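Local coordinates for protein chitin deacetylase (Bombyx mori, PDB 5ZNT) that hydrolyses the N-acetamido groups of N-acetyl-D-glucosamine residues in chitin, using a zinc ion, to give chitosan and acetate, at residues 97-102 / 166-171; 122-127 / 146-151; 130-133 / 139-142. All coordinates share one frame; numbering follows the deposited sequence.

Overall arrangement
All three contacts lie in the zinc-dependent deacetylase domain, and they grade from centre to surface. Interaction 1 is wholly buried, about 6 Å from the centre of the chain, and joins strand 97-100 to strand 168-169 and the loop residue Phe166 before it, by a phenol-carboxylate bond and a small apolar touch. Interaction 2, buried as well, rests on van der Waals contacts of one methionine methyl, without a hydrogen bond. Interaction 3, some 16 Å from the chain centre, is partly buried, with a methyl contact inside and bridging waters outside. Interactions 2 and 3 share helix 117-134. Interaction 1 touches both: His101 ND1 bonds to Arg146 O, and Val100 packs on Ile131 and Val142.

Interaction 1: residues 97-102 / 166-171; sequences EIAVHS and FLYDST. With ZN (zinc ion), chain C.
Tyr168 and Glu97 supply the polar link of this contact. The phenol OH of Tyr168 donates to Glu97 OE2 over 2.7 Å. The two side chains approach from opposite directions with their planes almost perpendicular, at 86°; OE2 lies in the plane of the tyrosine ring at its edge, whereas the hydroxyl meets OE2 from above the carboxylate plane, 62° out of it. Glu97 gets there as a fully extended chain, its CG trans to the backbone N (chi1 175°). Thr304 OG1 is hydrogen-bonded to the same oxygen, so two hydroxyl groups hold this buried carboxylate.

The apolar share is small: Val100 CG2 lies 4.1 Å from Phe166 CE1, the side chains crossing at about a right angle. Separately, the Ala99 CB methyl makes a van der Waals approach to Tyr168 OH at 4.0 Å. Phe166 also makes a cation-pi contact with Arg128.

Metal binding occupies the end of segment 97-102. His101 NE2 coordinates the zinc ion at 2.1 Å, with three waters, Asp46 and His105 completing the site. On the other side of the imidazole, ND1 bonds to Arg146 O, which fixes the ring's rotation. Ser102 OG donates to His101 O on a lone pair in the carbonyl plane. Within 166-171, Asp169 OD2 accepts from Thr171 N in an Asx turn.

The closest CA atoms, of Ala99 and Tyr168, are 9.6 Å apart because strand 144-145 lies between: the Val100 backbone bonds to Gly144 and Arg146, and 144-145 pairs in parallel with 168-169. Tyr168 packs against helix 303-311. These strands belong to the distorted beta/alpha barrel (NodB homology domain) of carbohydrate esterase family 4, with helix 117-134 packed outside them on Ile98 and Val100.

Interaction 2: residues 122-127 / 146-151; sequences KEMAGM and RAPYLR
Met124 reaches from helix 117-134 to the loop 146-151 with its terminal methyl, which makes every close contact here. CE lies 3.9 Å from Pro148 CD, the two side chains meeting tip to tip. The same methyl, Met124 CE, is 3.9 Å from Ala147 CA and 3.8 Å from Arg146 O, whose carbonyl faces it. The whole contact buries 91 Å², most of it on the methionine. A bend at chi2 (-54°) directs the methyl at the loop; CE then lies trans to CB about the CG-SD bond (chi3 -175°).

In the next shell, polar bonds set the position of the loop. The arginine side chain leads away from the helix: its NE donates to Ser170 O, and NH1 forms a salt bridge with Asp45 and a hydrogen bond with Thr43. Ala147 N bonds to Thr171 OG1. Farther along, two consecutive i to i+3 bonds turn the chain over 147-151, Leu150 N donating to Ala147 O at 3.0 Å and Arg151 N to Pro148 O at 3.1 Å. Pro148 also packs on Ser102 and Trp112.

The Pro148 side chain comes to about 5 Å of the zinc ion. Met124 is simply what packs on this segment here; the segment itself, Arg146-Ala147-Pro148-Tyr149, fits the conserved RxPY motif (motif 3) that lines the active site of carbohydrate esterase family 4, its arginine paired with Asp45 next to the zinc ligand Asp46.

Interaction 3: residues 130-133 / 139-142; sequences IIEK and DNSV
Ile131 and Val142 form the dry side of this contact, and Glu132 with Asn140 the wet side, although the two halves start from adjacent residues of helix 117-134. On the dry side, Ile131 CG2 rests 4.0 Å from Val142 CG2, the side chains crossing at a slant. Ile131 CG2 stands trans to its backbone N, while the CG1 branch (chi1 -66°) carries CD1 to Ile98 and Val100 of strand 97-100. Val142 CG1 touches Val100 as well. This corner therefore joins helix, loop and strand through branched aliphatic groups, both residues being buried.

The wet side is looser. Asn140 is exposed and Glu132 partly so, and the direct approach of Glu132 OE2 to Asn140 ND2 is 4.4 Å. Water 4 bridges this gap, donating to Glu132 OE2 at 2.5 Å and accepting from Asn140 ND2 at 2.7 Å. Water 5 links the same oxygen to the backbone, donating to Glu132 OE2 at 2.6 Å and accepting from Val142 N at 2.9 Å. One carboxylate oxygen thus connects by water to a side-chain amide and to a backbone NH.

The loop is also braced within itself. Ser141 OG donates to Asp139 OD1 on its syn side, 29° out of the carboxylate plane, and is further bonded to His92 NE2. Beyond Val142 the chain enters strand 144-145, so the contact closes the helix-to-strand turn of a beta-alpha unit of the barrel.

The chemistry implies a division of labour: close apolar packing joins the C-terminal part of the helix to strand 97-100 and the returning loop, while water mediates the polar link. Two donated hydrogens at one oxygen would be expected to favour a charged Glu132, and the bridge supplies an acceptor to Val142 N beside the apolar core.

Interaction 1: residues 97-102 / 166-171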
# COMPACT_ATOMS: atom_id res chain seq x y z
N GLU A 97 0.41 -8.62 2.24
CA GLU A 97 -0.77 -7.93 2.73
C GLU A 97 -1.71 -7.63 1.57
O GLU A 97 -1.26 -7.22 0.50
CB GLU A 97 -0.39 -6.63 3.44
CG GLU A 97 -1.61 -5.82 3.87
CD GLU A 97 -1.28 -4.61 4.74
OE1 GLU A 97 -0.09 -4.42 5.08
OE2 GLU A 97 -2.23 -3.87 5.09
N ILE A 98 -3.01 -7.82 1.80
CA ILE A 98 -4.03 -7.48 0.81
C ILE A 98 -4.78 -6.27 1.34
O ILE A 98 -5.29 -6.30 2.46
CB ILE A 98 -5.01 -8.64 0.56
CG1 ILE A 98 -4.25 -9.86 0.06
CG2 ILE A 98 -6.11 -8.20 -0.44
CD1 ILE A 98 -3.49 -9.64 -1.26
N ALA A 99 -4.84 -5.20 0.53
CA ALA A 99 -5.56 -3.98 0.87
C ALA A 99 -6.50 -3.64 -0.28
O ALA A 99 -6.47 -4.29 -1.32
CB ALA A 99 -4.58 -2.81 1.13
N VAL A 100 -7.37 -2.63 -0.11
CA VAL A 100 -8.40 -2.37 -1.11
C VAL A 100 -8.06 -1.14 -1.93
O VAL A 100 -7.50 -0.15 -1.42
CB VAL A 100 -9.82 -2.25 -0.52
CG1 VAL A 100 -10.17 -3.49 0.32
CG2 VAL A 100 -10.00 -0.96 0.29
N HIS A 101 -8.43 -1.19 -3.20
CA HIS A 101 -8.20 -0.16 -4.20
C HIS A 101 -9.48 0.09 -4.99
O HIS A 101 -9.43 0.46 -6.17
CB HIS A 101 -7.04 -0.59 -5.11
CG HIS A 101 -6.49 0.49 -6.00
ND1 HIS A 101 -6.23 1.77 -5.56
CD2 HIS A 101 -6.10 0.45 -7.30
CE1 HIS A 101 -5.71 2.48 -6.55
NE2 HIS A 101 -5.64 1.70 -7.63
N SER A 102 -10.64 -0.17 -4.36
CA SER A 102 -12.01 0.08 -4.83
C SER A 102 -12.58 -1.03 -5.73
O SER A 102 -11.85 -1.87 -6.27
CB SER A 102 -12.15 1.43 -5.56
OG SER A 102 -11.85 1.28 -6.93
N PHE A 166 -11.46 0.64 9.02
CA PHE A 166 -10.21 0.46 8.31
C PHE A 166 -9.07 0.96 9.19
O PHE A 166 -9.26 1.85 10.03
CB PHE A 166 -10.22 1.21 6.97
CG PHE A 166 -10.97 0.48 5.86
CD1 PHE A 166 -10.40 -0.62 5.22
CD2 PHE A 166 -12.25 0.88 5.48
CE1 PHE A 166 -11.09 -1.29 4.21
CE2 PHE A 166 -12.94 0.21 4.47
CZ PHE A 166 -12.35 -0.88 3.84
N LEU A 167 -7.88 0.38 9.02
CA LEU A 167 -6.76 0.78 9.86
C LEU A 167 -6.03 1.99 9.28
O LEU A 167 -5.72 2.95 9.99
CB LEU A 167 -5.79 -0.38 10.04
CG LEU A 167 -4.52 -0.09 10.84
CD1 LEU A 167 -4.89 0.30 12.29
CD2 LEU A 167 -3.58 -1.30 10.78
N TYR A 168 -5.75 1.97 7.98
CA TYR A 168 -4.93 3.03 7.44
C TYR A 168 -5.35 3.36 6.03
O TYR A 168 -5.90 2.52 5.30
CB TYR A 168 -3.44 2.68 7.45
CG TYR A 168 -3.05 1.57 6.50
CD1 TYR A 168 -2.68 1.84 5.18
CD2 TYR A 168 -3.08 0.24 6.91
CE1 TYR A 168 -2.34 0.81 4.30
CE2 TYR A 168 -2.75 -0.80 6.04
CZ TYR A 168 -2.37 -0.50 4.74
OH TYR A 168 -2.04 -1.51 3.87
N ASP A 169 -5.04 4.59 5.64
CA ASP A 169 -5.07 5.04 4.27
C ASP A 169 -3.64 5.22 3.77
O ASP A 169 -2.73 5.55 4.53
CB ASP A 169 -5.82 6.36 4.17
CG ASP A 169 -5.72 6.96 2.81
OD1 ASP A 169 -6.32 6.40 1.87
OD2 ASP A 169 -5.02 7.98 2.64
N SER A 170 -3.44 4.97 2.47
CA SER A 170 -2.19 5.32 1.78
C SER A 170 -2.58 5.95 0.45
O SER A 170 -2.37 5.39 -0.64
CB SER A 170 -1.26 4.12 1.59
OG SER A 170 0.01 4.57 1.10
N THR A 171 -3.18 7.13 0.53
CA THR A 171 -3.56 7.92 -0.63
C THR A 171 -2.94 9.31 -0.63
O THR A 171 -2.75 9.90 -1.70
CB THR A 171 -5.09 8.06 -0.68
OG1 THR A 171 -5.70 6.77 -0.55
CG2 THR A 171 -5.54 8.73 -1.96
ZN ZN C . -5.04 2.02 -9.63
O HOH W 1 -3.02 2.80 -8.86
O HOH W 2 -4.86 4.29 -9.24
O HOH W 3 -4.22 2.37 -11.58

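Interaction 2: residues 122-127 / 146-151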
# COMPACT_ATOMS: atom_id res chain seq x y z
N LYS A 122 -19.29 2.23 -0.34
CA LYS A 122 -19.62 1.21 -1.34
C LYS A 122 -18.39 0.77 -2.11
O LYS A 122 -18.22 -0.42 -2.39
CB LYS A 122 -20.69 1.72 -2.30
CG LYS A 122 -22.07 1.86 -1.63
CD LYS A 122 -23.05 2.56 -2.56
CE LYS A 122 -24.22 1.68 -2.91
NZ LYS A 122 -25.05 2.30 -3.98
N GLU A 123 -17.51 1.71 -2.45
CA GLU A 123 -16.30 1.39 -3.19
C GLU A 123 -15.31 0.60 -2.33
O GLU A 123 -14.76 -0.40 -2.78
CB GLU A 123 -15.62 2.66 -3.72
CG GLU A 123 -16.37 3.33 -4.89
CD GLU A 123 -16.11 2.59 -6.21
OE1 GLU A 123 -15.47 1.53 -6.18
OE2 GLU A 123 -16.52 3.09 -7.27
N MET A 124 -15.06 1.05 -1.10
CA MET A 124 -13.94 0.49 -0.34
C MET A 124 -14.39 -0.61 0.61
O MET A 124 -13.79 -1.69 0.64
CB MET A 124 -13.21 1.62 0.43
CG MET A 124 -12.58 2.67 -0.53
SD MET A 124 -11.51 1.87 -1.75
CE MET A 124 -10.86 3.33 -2.54
N ALA A 125 -15.43 -0.36 1.41
CA ALA A 125 -15.95 -1.44 2.25
C ALA A 125 -16.54 -2.56 1.39
O ALA A 125 -16.44 -3.73 1.75
CB ALA A 125 -17.00 -0.92 3.23
N GLY A 126 -17.16 -2.20 0.26
CA GLY A 126 -17.62 -3.22 -0.67
C GLY A 126 -16.49 -4.08 -1.20
O GLY A 126 -16.60 -5.31 -1.24
N MET A 127 -15.38 -3.46 -1.59
CA MET A 127 -14.25 -4.24 -2.09
C MET A 127 -13.70 -5.14 -0.99
O MET A 127 -13.31 -6.29 -1.26
CB MET A 127 -13.14 -3.32 -2.62
CG MET A 127 -11.92 -4.08 -3.18
SD MET A 127 -12.37 -5.32 -4.45
CE MET A 127 -10.79 -6.11 -4.79
N ARG A 146 -6.27 2.45 -0.59
CA ARG A 146 -5.64 3.44 -1.47
C ARG A 146 -6.64 3.78 -2.57
O ARG A 146 -7.14 2.89 -3.26
CB ARG A 146 -4.34 2.91 -2.09
CG ARG A 146 -3.71 3.88 -3.11
CD ARG A 146 -2.29 3.39 -3.49
NE ARG A 146 -1.30 3.61 -2.43
CZ ARG A 146 -0.08 3.08 -2.41
NH1 ARG A 146 0.33 2.29 -3.41
NH2 ARG A 146 0.75 3.36 -1.40
N ALA A 147 -6.91 5.08 -2.74
CA ALA A 147 -7.90 5.53 -3.72
C ALA A 147 -7.34 5.50 -5.13
O ALA A 147 -6.16 5.82 -5.34
CB ALA A 147 -8.40 6.94 -3.40
N PRO A 148 -8.15 5.10 -6.12
CA PRO A 148 -7.76 5.23 -7.52
C PRO A 148 -7.29 6.64 -7.85
O PRO A 148 -7.82 7.64 -7.34
CB PRO A 148 -9.06 4.89 -8.28
CG PRO A 148 -9.75 3.91 -7.37
CD PRO A 148 -9.47 4.45 -5.96
N TYR A 149 -6.26 6.70 -8.70
CA TYR A 149 -5.59 7.93 -9.16
C TYR A 149 -5.12 8.80 -7.99
O TYR A 149 -4.88 10.01 -8.17
CB TYR A 149 -6.51 8.69 -10.15
CG TYR A 149 -7.08 7.71 -11.17
CD1 TYR A 149 -6.33 7.29 -12.27
CD2 TYR A 149 -8.33 7.12 -10.97
CE1 TYR A 149 -6.83 6.35 -13.18
CE2 TYR A 149 -8.84 6.16 -11.87
CZ TYR A 149 -8.08 5.79 -12.95
OH TYR A 149 -8.58 4.86 -13.83
N LEU A 150 -4.95 8.20 -6.80
CA LEU A 150 -4.53 8.89 -5.58
C LEU A 150 -5.41 10.12 -5.31
O LEU A 150 -4.93 11.17 -4.88
CB LEU A 150 -3.05 9.27 -5.64
CG LEU A 150 -2.07 8.11 -5.90
CD1 LEU A 150 -0.61 8.59 -5.86
CD2 LEU A 150 -2.25 7.03 -4.83
N ARG A 151 -6.72 9.98 -5.56
CA ARG A 151 -7.65 11.07 -5.30
C ARG A 151 -8.13 10.98 -3.86
O ARG A 151 -8.93 10.10 -3.51
CB ARG A 151 -8.84 11.02 -6.26
CG ARG A 151 -8.49 11.10 -7.74
CD ARG A 151 -7.56 12.27 -8.05
NE ARG A 151 -8.16 13.57 -7.72
CZ ARG A 151 -7.52 14.72 -7.85
NH1 ARG A 151 -6.26 14.74 -8.28
NH2 ARG A 151 -8.12 15.86 -7.52

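Interaction 3: residues 130-133 / 139-142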
# COMPACT_ATOMS: atom_id res chain seq x y z
N ILE A 130 -15.87 -8.21 -1.00
CA ILE A 130 -15.55 -9.09 -2.12
C ILE A 130 -14.32 -9.93 -1.80
O ILE A 130 -14.31 -11.16 -1.97
CB ILE A 130 -15.34 -8.28 -3.41
CG1 ILE A 130 -16.63 -7.52 -3.76
CG2 ILE A 130 -14.92 -9.19 -4.57
CD1 ILE A 130 -16.48 -6.62 -5.00
N ILE A 131 -13.25 -9.28 -1.33
CA ILE A 131 -12.01 -10.00 -1.04
C ILE A 131 -12.23 -11.04 0.05
O ILE A 131 -11.83 -12.20 -0.09
CB ILE A 131 -10.90 -9.02 -0.61
CG1 ILE A 131 -10.51 -8.11 -1.79
CG2 ILE A 131 -9.69 -9.81 -0.10
CD1 ILE A 131 -9.61 -6.95 -1.34
N GLU A 132 -12.83 -10.61 1.17
CA GLU A 132 -13.01 -11.51 2.31
C GLU A 132 -13.83 -12.73 1.90
O GLU A 132 -13.50 -13.87 2.29
CB GLU A 132 -13.68 -10.77 3.47
CG GLU A 132 -12.74 -9.74 4.14
CD GLU A 132 -13.39 -8.96 5.30
OE1 GLU A 132 -14.61 -9.06 5.49
OE2 GLU A 132 -12.69 -8.24 6.03
N LYS A 133 -14.86 -12.53 1.07
CA LYS A 133 -15.64 -13.67 0.60
C LYS A 133 -14.86 -14.51 -0.41
O LYS A 133 -14.62 -15.70 -0.17
CB LYS A 133 -16.96 -13.22 -0.02
CG LYS A 133 -17.75 -14.41 -0.60
CD LYS A 133 -19.18 -14.02 -0.97
CE LYS A 133 -19.88 -15.22 -1.68
NZ LYS A 133 -21.30 -14.85 -2.03
N ASP A 139 -9.45 -13.40 8.90
CA ASP A 139 -8.73 -12.90 10.06
C ASP A 139 -8.75 -11.38 10.16
O ASP A 139 -7.93 -10.81 10.89
CB ASP A 139 -7.29 -13.41 10.04
CG ASP A 139 -6.50 -12.90 8.84
OD1 ASP A 139 -7.10 -12.27 7.94
OD2 ASP A 139 -5.27 -13.12 8.82
N ASN A 140 -9.65 -10.70 9.44
CA ASN A 140 -9.80 -9.24 9.50
C ASN A 140 -8.50 -8.48 9.21
O ASN A 140 -8.28 -7.39 9.74
CB ASN A 140 -10.38 -8.81 10.85
CG ASN A 140 -11.71 -9.47 11.12
OD1 ASN A 140 -11.83 -10.28 12.03
ND2 ASN A 140 -12.70 -9.16 10.31
N SER A 141 -7.67 -9.03 8.33
CA SER A 141 -6.38 -8.42 7.99
C SER A 141 -6.42 -7.54 6.73
O SER A 141 -5.40 -6.96 6.38
CB SER A 141 -5.33 -9.51 7.83
OG SER A 141 -5.67 -10.42 6.79
N VAL A 142 -7.56 -7.43 6.06
CA VAL A 142 -7.73 -6.48 4.95
C VAL A 142 -8.13 -5.13 5.58
O VAL A 142 -9.28 -4.93 5.94
CB VAL A 142 -8.78 -6.98 3.95
CG1 VAL A 142 -8.98 -5.98 2.81
CG2 VAL A 142 -8.39 -8.39 3.41
O HOH W 4 -12.70 -7.34 8.37
O HOH W 5 -10.19 -8.55 6.50